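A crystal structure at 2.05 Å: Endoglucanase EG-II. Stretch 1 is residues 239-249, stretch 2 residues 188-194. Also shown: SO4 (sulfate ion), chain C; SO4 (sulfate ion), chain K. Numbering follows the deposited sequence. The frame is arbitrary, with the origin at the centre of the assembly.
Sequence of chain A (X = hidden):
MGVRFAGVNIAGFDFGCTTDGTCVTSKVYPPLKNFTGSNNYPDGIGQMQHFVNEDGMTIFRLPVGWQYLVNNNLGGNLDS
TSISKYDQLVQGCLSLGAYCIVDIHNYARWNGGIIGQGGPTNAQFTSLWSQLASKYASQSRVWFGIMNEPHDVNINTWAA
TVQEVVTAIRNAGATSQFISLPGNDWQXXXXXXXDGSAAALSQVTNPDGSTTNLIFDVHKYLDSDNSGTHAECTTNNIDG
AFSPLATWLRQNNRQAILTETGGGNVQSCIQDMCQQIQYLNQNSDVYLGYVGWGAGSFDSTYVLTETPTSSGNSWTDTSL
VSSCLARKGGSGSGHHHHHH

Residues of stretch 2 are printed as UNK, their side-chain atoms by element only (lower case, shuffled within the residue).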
# COMPACT_ATOMS: atom_id res chain seq x y z
N ASP A 239 -3.71 -10.63 19.48
CA ASP A 239 -2.71 -11.21 20.38
C ASP A 239 -1.39 -11.44 19.66
O ASP A 239 -0.33 -11.16 20.20
CB ASP A 239 -3.22 -12.52 20.97
CG ASP A 239 -4.39 -12.32 21.92
OD1 ASP A 239 -4.69 -11.16 22.25
OD2 ASP A 239 -5.01 -13.33 22.33
N GLY A 240 -1.47 -11.94 18.44
CA GLY A 240 -0.28 -12.34 17.70
C GLY A 240 0.48 -11.22 17.02
O GLY A 240 1.67 -11.36 16.75
N ALA A 241 -0.19 -10.11 16.73
CA ALA A 241 0.48 -9.05 15.99
C ALA A 241 0.25 -7.65 16.53
O ALA A 241 1.19 -6.94 16.89
CB ALA A 241 0.12 -9.13 14.52
N PHE A 242 -1.01 -7.22 16.58
CA PHE A 242 -1.27 -5.80 16.77
C PHE A 242 -1.15 -5.29 18.21
O PHE A 242 -0.89 -4.11 18.42
CB PHE A 242 -2.59 -5.40 16.12
CG PHE A 242 -2.58 -5.53 14.62
CD1 PHE A 242 -1.73 -4.74 13.85
CD2 PHE A 242 -3.39 -6.46 13.97
CE1 PHE A 242 -1.70 -4.85 12.46
CE2 PHE A 242 -3.38 -6.58 12.58
CZ PHE A 242 -2.53 -5.77 11.83
N SER A 243 -1.35 -6.16 19.20
CA SER A 243 -1.14 -5.76 20.59
C SER A 243 0.36 -5.53 20.88
O SER A 243 0.75 -4.44 21.30
CB SER A 243 -1.77 -6.75 21.58
OG SER A 243 -1.53 -6.34 22.93
N PRO A 244 1.21 -6.55 20.62
CA PRO A 244 2.65 -6.36 20.81
C PRO A 244 3.18 -5.19 19.99
O PRO A 244 4.08 -4.47 20.43
CB PRO A 244 3.26 -7.66 20.30
CG PRO A 244 2.17 -8.65 20.33
CD PRO A 244 0.87 -7.92 20.20
N LEU A 245 2.66 -5.01 18.78
CA LEU A 245 3.14 -3.91 17.94
C LEU A 245 2.74 -2.56 18.53
O LEU A 245 3.54 -1.64 18.58
CB LEU A 245 2.64 -4.06 16.50
CG LEU A 245 3.10 -2.99 15.50
CD1 LEU A 245 4.63 -2.81 15.54
CD2 LEU A 245 2.63 -3.35 14.10
N ALA A 246 1.49 -2.44 18.97
CA ALA A 246 1.02 -1.19 19.58
C ALA A 246 1.92 -0.77 20.75
O ALA A 246 2.32 0.39 20.87
CB ALA A 246 -0.44 -1.33 20.05
N THR A 247 2.22 -1.73 21.62
CA THR A 247 3.07 -1.49 22.78
C THR A 247 4.43 -0.97 22.35
O THR A 247 4.91 0.04 22.87
CB THR A 247 3.28 -2.79 23.58
OG1 THR A 247 2.00 -3.26 24.04
CG2 THR A 247 4.20 -2.54 24.79
N TRP A 248 5.04 -1.66 21.39
CA TRP A 248 6.34 -1.27 20.86
C TRP A 248 6.30 0.14 20.25
O TRP A 248 7.14 0.99 20.54
CB TRP A 248 6.84 -2.29 19.82
CG TRP A 248 8.20 -1.95 19.32
CD1 TRP A 248 9.39 -2.29 19.90
CD2 TRP A 248 8.53 -1.17 18.16
NE1 TRP A 248 10.43 -1.79 19.16
CE2 TRP A 248 9.93 -1.09 18.10
CE3 TRP A 248 7.77 -0.54 17.17
CZ2 TRP A 248 10.60 -0.40 17.08
CZ3 TRP A 248 8.43 0.15 16.17
CH2 TRP A 248 9.83 0.21 16.13
N LEU A 249 5.30 0.38 19.40
CA LEU A 249 5.14 1.68 18.78
C LEU A 249 5.00 2.78 19.81
O LEU A 249 5.56 3.87 19.67
CB LEU A 249 3.90 1.68 17.88
CG LEU A 249 4.02 0.87 16.57
CD1 LEU A 249 2.66 0.78 15.89
CD2 LEU A 249 5.06 1.50 15.65
N UNK A 188 4.84 -8.56 7.13
CA UNK A 188 3.92 -9.05 8.16
C UNK A 188 4.04 -8.30 9.48
O UNK A 188 5.12 -8.16 10.05
o UNK A 188 3.29 -10.92 9.52
c UNK A 188 4.10 -10.54 8.41
N UNK A 189 2.89 -7.83 9.97
CA UNK A 189 2.83 -7.16 11.26
C UNK A 189 3.25 -8.11 12.38
O UNK A 189 3.76 -7.69 13.41
c UNK A 189 1.40 -6.61 11.51
N UNK A 190 3.03 -9.40 12.17
CA UNK A 190 3.37 -10.40 13.17
C UNK A 190 4.87 -10.62 13.35
O UNK A 190 5.33 -10.97 14.44
N UNK A 191 5.64 -10.41 12.29
CA UNK A 191 7.08 -10.68 12.32
C UNK A 191 7.90 -9.39 12.38
O UNK A 191 9.13 -9.44 12.46
c UNK A 191 7.49 -11.48 11.09
N UNK A 192 7.22 -8.25 12.35
CA UNK A 192 7.88 -6.96 12.16
C UNK A 192 8.95 -6.68 13.22
O UNK A 192 10.03 -6.19 12.90
c UNK A 192 8.49 -2.98 10.25
c UNK A 192 8.50 -1.99 11.22
c UNK A 192 7.97 -2.24 12.46
c UNK A 192 7.43 -3.49 12.75
c UNK A 192 7.95 -4.22 10.54
c UNK A 192 7.42 -4.49 11.79
c UNK A 192 6.84 -5.83 12.11
N UNK A 193 8.66 -7.01 14.47
CA UNK A 193 9.64 -6.79 15.53
C UNK A 193 10.61 -7.96 15.64
O UNK A 193 11.83 -7.78 15.64
c UNK A 193 9.99 -6.45 18.02
c UNK A 193 7.02 -5.21 17.90
c UNK A 193 8.96 -6.54 16.90
c UNK A 193 8.11 -5.28 16.83
N UNK A 194 10.06 -9.17 15.72
CA UNK A 194 10.88 -10.36 15.95
C UNK A 194 11.92 -10.63 14.85
O UNK A 194 12.97 -11.19 15.14
o UNK A 194 9.26 -11.90 15.00
c UNK A 194 10.00 -11.59 16.17
S SO4 C . 3.53 -13.91 11.37
O1 SO4 C . 4.05 -13.03 10.34
O2 SO4 C . 4.56 -14.14 12.39
O3 SO4 C . 2.37 -13.29 12.00
O4 SO4 C . 3.15 -15.18 10.76
S SO4 K . 14.26 -0.84 18.73
O1 SO4 K . 14.11 -1.30 17.36
O2 SO4 K . 15.64 -1.06 19.16
O3 SO4 K . 13.95 0.59 18.78
O4 SO4 K . 13.36 -1.61 19.58
O HOH W 1 3.77 -7.52 16.31
O HOH W 2 4.36 -11.25 17.49

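Position 188 carries two side-chain atoms, a carbon and then an oxygen. They stay clear of the helix, and the oxygen makes a very short hydrogen bond, as donor, to the chain C sulfate. One carbon ending in a hydroxyl is Ser188, with Ser188 OG 2.4 Å from O1 of that sulfate. Its OG also accepts a bond from the backbone N of position 190 at 3.1 Å, and its O accepts one from the N of position 191 at 3.2 Å, so the turn that carries 189 and 190 against the helix is tied together.

Position 189 has a single side-chain carbon, aimed toward stretch 1. That CB sits 3.7 Å from Phe242 CE1, 4.1 Å from Ala241 CB and 4.3 Å from Leu245 CD2. A lone carbon makes it Ala189, a methyl in contact with three apolar side chains of the helix.

Position 190 has no side-chain atoms at all. Here the backbones come nearest, with the CA of 190 4.3 Å from Ala241 CA and 3.7 Å from Ala241 CB. A residue that ends at its CA is Gly190. The helix would leave space for a CB, but an ideal one would fall 1.8 Å from O3 of the chain C sulfate, a clash. Since that ion probably came from the crystallisation liquor, the clash describes this crystal and is no proof of a rule for the fold.

Position 191 again shows one carbon, now pointing away from the helix and touching none of it: Ala191.

Position 192 has one carbon leading to a ring of six carbons, with no oxygen on the ring. The ring approaches Leu245 CD1 and Trp248 CZ3, and it is that of Phe192. With chi1 in t, its buried ring brings Phe192 CD2 to 4.0 Å from Leu245 CD1. Its CE2 lies 4.4 Å from Trp248 CZ3, and that tryptophan atom meets the edge of the phenylalanine ring.

Position 193 has four carbons, forked at the first, with one arm two carbons long. The end of that long arm reaches Trp248 CB, Leu245 CD1 and Pro244 O; this is Ile193. It is the residue of stretch 2 most covered by the helix. Its CD1 packs 3.5 Å from Trp248 CB, 4.1 Å from Leu245 CD1 and 3.9 Å from Pro244 O, while CG1 lies over one face of the indole.

Position 194 has one carbon and one oxygen, out of reach of the helix: Ser194.

The contact works by matching side-chain size to backbone spacing. Where the chains approach most closely, Ala241 faces Ala189 and Gly190; farther along, Leu245 and Trp248 meet Phe192 and Ile193. No direct hydrogen bond crosses between the stretches. Instead, two waters donate to carbonyls on both: water 1 lies 2.9 Å from Ala189 O and 2.7 Å from Ala241 O, and water 2 lies 3.2 Å from Gly190 O and 2.8 Å from Gly240 O. The lesson for a designer is economical: small residues line the close approach, larger apolar ones fill the wider part, and water, donating to both, bridges carbonyls that cannot pair with each other.

Stretch 2 (188-194) SAGAFIS
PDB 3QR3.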